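Local coordinates for protein aminoglycoside N(6')acetyltransferase (Legionella pneumophila subsp. pneumophila, PDB 3F5B) that probably transfers an acyl group, most likely acetyl, as GNAT-family acetyltransferases do, possibly onto aminoglycosides, at residues L104-G108 with K109-V113; E139-V142 with H143-K147. All coordinates share one frame; numbering follows the deposited sequence.

Contact 1: L104-G108 with K109-V113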
# COMPACT_ATOMS: atom_id res chain seq x y z
N LEU A 104 -6.19 13.39 -7.28
CA LEU A 104 -7.06 12.87 -8.34
C LEU A 104 -6.38 12.74 -9.70
O LEU A 104 -6.73 11.87 -10.48
CB LEU A 104 -8.36 13.69 -8.49
CG LEU A 104 -9.39 13.53 -7.37
CD1 LEU A 104 -10.53 14.52 -7.57
CD2 LEU A 104 -9.93 12.11 -7.32
N ASP A 105 -5.38 13.58 -9.96
CA ASP A 105 -4.68 13.54 -11.24
C ASP A 105 -3.68 12.39 -11.28
O ASP A 105 -3.00 12.18 -12.29
CB ASP A 105 -4.05 14.92 -11.59
CG ASP A 105 -3.26 15.55 -10.41
OD1 ASP A 105 -3.41 15.14 -9.25
OD2 ASP A 105 -2.50 16.51 -10.67
N TYR A 106 -3.64 11.59 -10.21
CA TYR A 106 -2.70 10.46 -10.19
C TYR A 106 -3.36 9.09 -10.15
O TYR A 106 -2.68 8.10 -9.94
CB TYR A 106 -1.69 10.62 -9.03
CG TYR A 106 -0.58 11.59 -9.39
CD1 TYR A 106 -0.77 12.97 -9.29
CD2 TYR A 106 0.65 11.12 -9.87
CE1 TYR A 106 0.25 13.87 -9.65
CE2 TYR A 106 1.67 12.00 -10.24
CZ TYR A 106 1.47 13.36 -10.12
OH TYR A 106 2.49 14.20 -10.46
N ILE A 107 -4.67 9.04 -10.38
CA ILE A 107 -5.47 7.85 -10.11
C ILE A 107 -5.52 6.79 -11.24
O ILE A 107 -6.13 5.71 -11.08
CB ILE A 107 -6.90 8.31 -9.72
CG1 ILE A 107 -7.27 7.79 -8.34
CG2 ILE A 107 -7.94 8.15 -10.85
CD1 ILE A 107 -7.04 8.82 -7.31
N GLY A 108 -4.85 7.09 -12.34
CA GLY A 108 -4.85 6.24 -13.52
C GLY A 108 -4.49 4.82 -13.13
O GLY A 108 -3.62 4.61 -12.31
N LYS A 109 -5.14 3.84 -13.75
CA LYS A 109 -4.89 2.45 -13.39
C LYS A 109 -3.45 2.08 -13.75
O LYS A 109 -2.75 1.46 -12.95
CB LYS A 109 -5.89 1.52 -14.08
CG LYS A 109 -7.33 1.72 -13.61
CD LYS A 109 -8.25 0.73 -14.32
CE LYS A 109 -9.17 1.37 -15.32
NZ LYS A 109 -8.45 2.29 -16.24
N GLY A 110 -3.01 2.46 -14.95
CA GLY A 110 -1.65 2.12 -15.39
C GLY A 110 -0.60 2.80 -14.51
O GLY A 110 0.42 2.20 -14.15
N LEU A 111 -0.85 4.05 -14.16
CA LEU A 111 0.00 4.76 -13.20
C LEU A 111 0.05 4.09 -11.81
O LEU A 111 1.12 4.03 -11.18
CB LEU A 111 -0.47 6.20 -13.04
CG LEU A 111 0.48 7.12 -12.26
CD1 LEU A 111 0.35 8.58 -12.72
CD2 LEU A 111 0.23 7.00 -10.74
N SER A 112 -1.10 3.63 -11.32
CA SER A 112 -1.16 2.98 -10.01
C SER A 112 -0.35 1.68 -10.02
O SER A 112 0.35 1.39 -9.06
CB SER A 112 -2.60 2.68 -9.61
OG SER A 112 -3.31 3.90 -9.46
N VAL A 113 -0.44 0.92 -11.11
CA VAL A 113 0.30 -0.32 -11.24
C VAL A 113 1.80 0.00 -11.24
O VAL A 113 2.60 -0.66 -10.57
CB VAL A 113 -0.13 -1.12 -12.51
CG1 VAL A 113 0.82 -2.30 -12.75
CG2 VAL A 113 -1.57 -1.64 -12.35
O HOH W 1 -5.75 3.68 -8.42

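Contact 2: E139-V142 with H143-K147. With CHX (cyclohexane), chain D; EDO (1,2-ethanediol), chain I.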
# COMPACT_ATOMS: atom_id res chain seq x y z
N GLU A 139 -14.37 -2.25 -6.33
CA GLU A 139 -14.09 -2.92 -7.59
C GLU A 139 -12.88 -2.37 -8.35
O GLU A 139 -12.12 -3.13 -8.97
CB GLU A 139 -15.36 -2.95 -8.47
CG GLU A 139 -16.57 -3.55 -7.73
CD GLU A 139 -17.83 -3.72 -8.58
OE1 GLU A 139 -17.81 -3.51 -9.81
OE2 GLU A 139 -18.88 -4.07 -7.99
N ARG A 140 -12.67 -1.05 -8.31
CA ARG A 140 -11.52 -0.46 -9.00
C ARG A 140 -10.17 -0.89 -8.40
O ARG A 140 -9.22 -1.16 -9.14
CB ARG A 140 -11.60 1.05 -8.98
CG ARG A 140 -10.73 1.71 -10.04
CD ARG A 140 -10.91 3.22 -9.98
NE ARG A 140 -10.25 3.92 -11.09
CZ ARG A 140 -8.98 4.30 -11.07
NH1 ARG A 140 -8.45 4.95 -12.12
NH2 ARG A 140 -8.23 4.04 -9.99
N ALA A 141 -10.09 -0.88 -7.07
CA ALA A 141 -8.88 -1.33 -6.38
C ALA A 141 -8.56 -2.80 -6.72
O ALA A 141 -7.42 -3.13 -7.08
CB ALA A 141 -9.03 -1.14 -4.87
N VAL A 142 -9.58 -3.66 -6.65
CA VAL A 142 -9.40 -5.08 -6.94
C VAL A 142 -8.83 -5.22 -8.35
O VAL A 142 -7.91 -6.02 -8.60
CB VAL A 142 -10.78 -5.85 -6.84
CG1 VAL A 142 -10.73 -7.23 -7.49
CG2 VAL A 142 -11.27 -5.93 -5.39
N HIS A 143 -9.40 -4.46 -9.28
CA HIS A 143 -8.99 -4.48 -10.68
C HIS A 143 -7.53 -4.01 -10.87
O HIS A 143 -6.72 -4.67 -11.54
CB HIS A 143 -9.93 -3.61 -11.52
CG HIS A 143 -9.55 -3.57 -12.96
ND1 HIS A 143 -9.95 -4.54 -13.86
CD2 HIS A 143 -8.77 -2.71 -13.65
CE1 HIS A 143 -9.45 -4.26 -15.05
NE2 HIS A 143 -8.73 -3.16 -14.95
N VAL A 144 -7.20 -2.87 -10.29
CA VAL A 144 -5.80 -2.40 -10.31
C VAL A 144 -4.85 -3.42 -9.69
O VAL A 144 -3.80 -3.71 -10.25
CB VAL A 144 -5.68 -1.04 -9.59
CG1 VAL A 144 -4.24 -0.70 -9.31
CG2 VAL A 144 -6.43 0.06 -10.39
N TYR A 145 -5.19 -3.98 -8.54
CA TYR A 145 -4.23 -4.90 -7.91
C TYR A 145 -4.07 -6.14 -8.78
O TYR A 145 -2.96 -6.64 -8.94
CB TYR A 145 -4.65 -5.29 -6.48
CG TYR A 145 -4.84 -4.09 -5.59
CD1 TYR A 145 -4.19 -2.89 -5.86
CD2 TYR A 145 -5.66 -4.15 -4.48
CE1 TYR A 145 -4.35 -1.78 -5.06
CE2 TYR A 145 -5.83 -3.04 -3.66
CZ TYR A 145 -5.17 -1.87 -3.97
OH TYR A 145 -5.32 -0.77 -3.18
N LYS A 146 -5.17 -6.64 -9.36
CA LYS A 146 -5.05 -7.76 -10.30
C LYS A 146 -4.13 -7.40 -11.48
O LYS A 146 -3.32 -8.23 -11.90
CB LYS A 146 -6.42 -8.24 -10.83
CG LYS A 146 -7.21 -9.10 -9.83
CD LYS A 146 -8.27 -9.94 -10.52
CE LYS A 146 -9.58 -9.23 -10.53
NZ LYS A 146 -10.63 -10.15 -11.02
N LYS A 147 -4.29 -6.20 -12.02
CA LYS A 147 -3.42 -5.69 -13.10
C LYS A 147 -1.95 -5.68 -12.70
O LYS A 147 -1.09 -5.92 -13.53
CB LYS A 147 -3.80 -4.24 -13.46
CG LYS A 147 -4.40 -4.03 -14.83
CD LYS A 147 -4.65 -2.53 -15.11
CE LYS A 147 -3.62 -1.87 -16.05
NZ LYS A 147 -3.72 -2.37 -17.47
C1 CHX D . -8.08 0.55 0.82
C2 CHX D . -6.74 1.23 0.54
C3 CHX D . -5.56 0.31 0.88
C4 CHX D . -5.52 -0.91 -0.04
C5 CHX D . -6.93 -1.37 -0.48
C6 CHX D . -8.06 -0.95 0.48
C1 EDO I . -7.37 1.63 -6.82
O1 EDO I . -8.39 2.49 -7.36
C2 EDO I . -6.41 2.42 -5.93
O2 EDO I . -6.16 1.75 -4.68

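Contact 1: L104-G108 with K109-V113
The ring of Y106 and the side chain of L111 meet where the loop after strand 94-101 turns into helix 109-123. This is a local packing across the helix start, with G108 at the N-cap position. The dense side is here. CD1 of L111 lies 3.8 Å from CD2 of Y106, while the other methyl, CD2, presses against the backbone of Y106, 3.2 Å from Y106 O. Both methyls get there because CG of L111 stands anti to its amide nitrogen (chi1 -170°), which swings the branch back over the loop. Y106 is buried; its ring stacks with F76, and its hydroxyl is hydrogen-bonded to D71, so the far end of the ring is held by the sheet.

The polar half of the turn converges on G108 O. S112 N donates to that oxygen at 2.9 Å with an N-H...O angle of 153°. The hydroxyl of S112, its OG folded beside its own amide nitrogen (chi1 -64°), adds a second bond to G108 O at 3.0 Å. The two donors approach from opposite faces of the peptide plane. A water donates to S112 OG at 2.7 Å and reaches back, weakly, to I107 O at 3.4 Å.

The other flank is looser. G110 is exposed, and K109 meets the loop through CB alone, 3.7 Å from G108 C; its bent chain then lies against helix 139-148.

G108-K109-G110 fits the Gly-X-Gly end of the GNAT motif that, in relatives, wraps the pyrophosphate of acetyl-CoA. Two donors on G108 O probably steady the turn; the amides ahead of S112 N have no helical carbonyl before them and, as in relatives, could face an anion.

Contact 2: E139-V142 with H143-K147
This is one turn-to-turn contact within helix 139-148, which follows strand 129-132 of the GNAT fold, and it pairs A141 with Y145 on the pocket side and V142 with K146 next to it. Four backbone bonds carry it, the shortest from Y145 N to A141 O at 2.8 Å and the straightest from V144 N to R140 O (174°). The carbonyl of A141 does double duty: its oxygen also sits over one face of the Y145 ring, 3.1 Å from CG. On that same side of the ring, CE2 comes within 3.9 Å of the A141 methyl, CB. Alongside, V142 CG1 packs 3.8 Å from CE of K146, the two side chains running the same way.

R140, extended from CG to NE, sends NH2 to O1 of an ethanediol, probably a crystallisation additive, at 3.1 Å, while its NH1 is hydrogen-bonded to I107 O. O2 of that diol bonds weakly to Y145 OH, and cyclohexane C5 meets the ring edge 3.8 Å from CE2. Y145 therefore offers the cyclohexane pocket an apolar ring edge and a hydroxyl close to C4 of the ligand, while R140 adds a polar group next door, where the diol sits.

Contacts 1 and 2 follow each other along the chain, with centres about 12 Å apart, and their two helices lie against one another. R140 of contact 2 makes the polar tie: its NH1 reaches I107 O of contact 1 at 2.7 Å, a probable hydrogen bond. Packing completes the join, with K109 CD 3.5 Å from H143 CD2 and V113 CG2 3.6 Å from K147 CB. The cyclohexane beside Y145 also touches D98, L99 and F100 of strand 94-101 and I132 of strand 129-132, consistent with the cleft where GNAT relatives hold acetyl-CoA. Contact 1 would then serve the cofactor's phosphate end, and contact 2 a wall of the cleft.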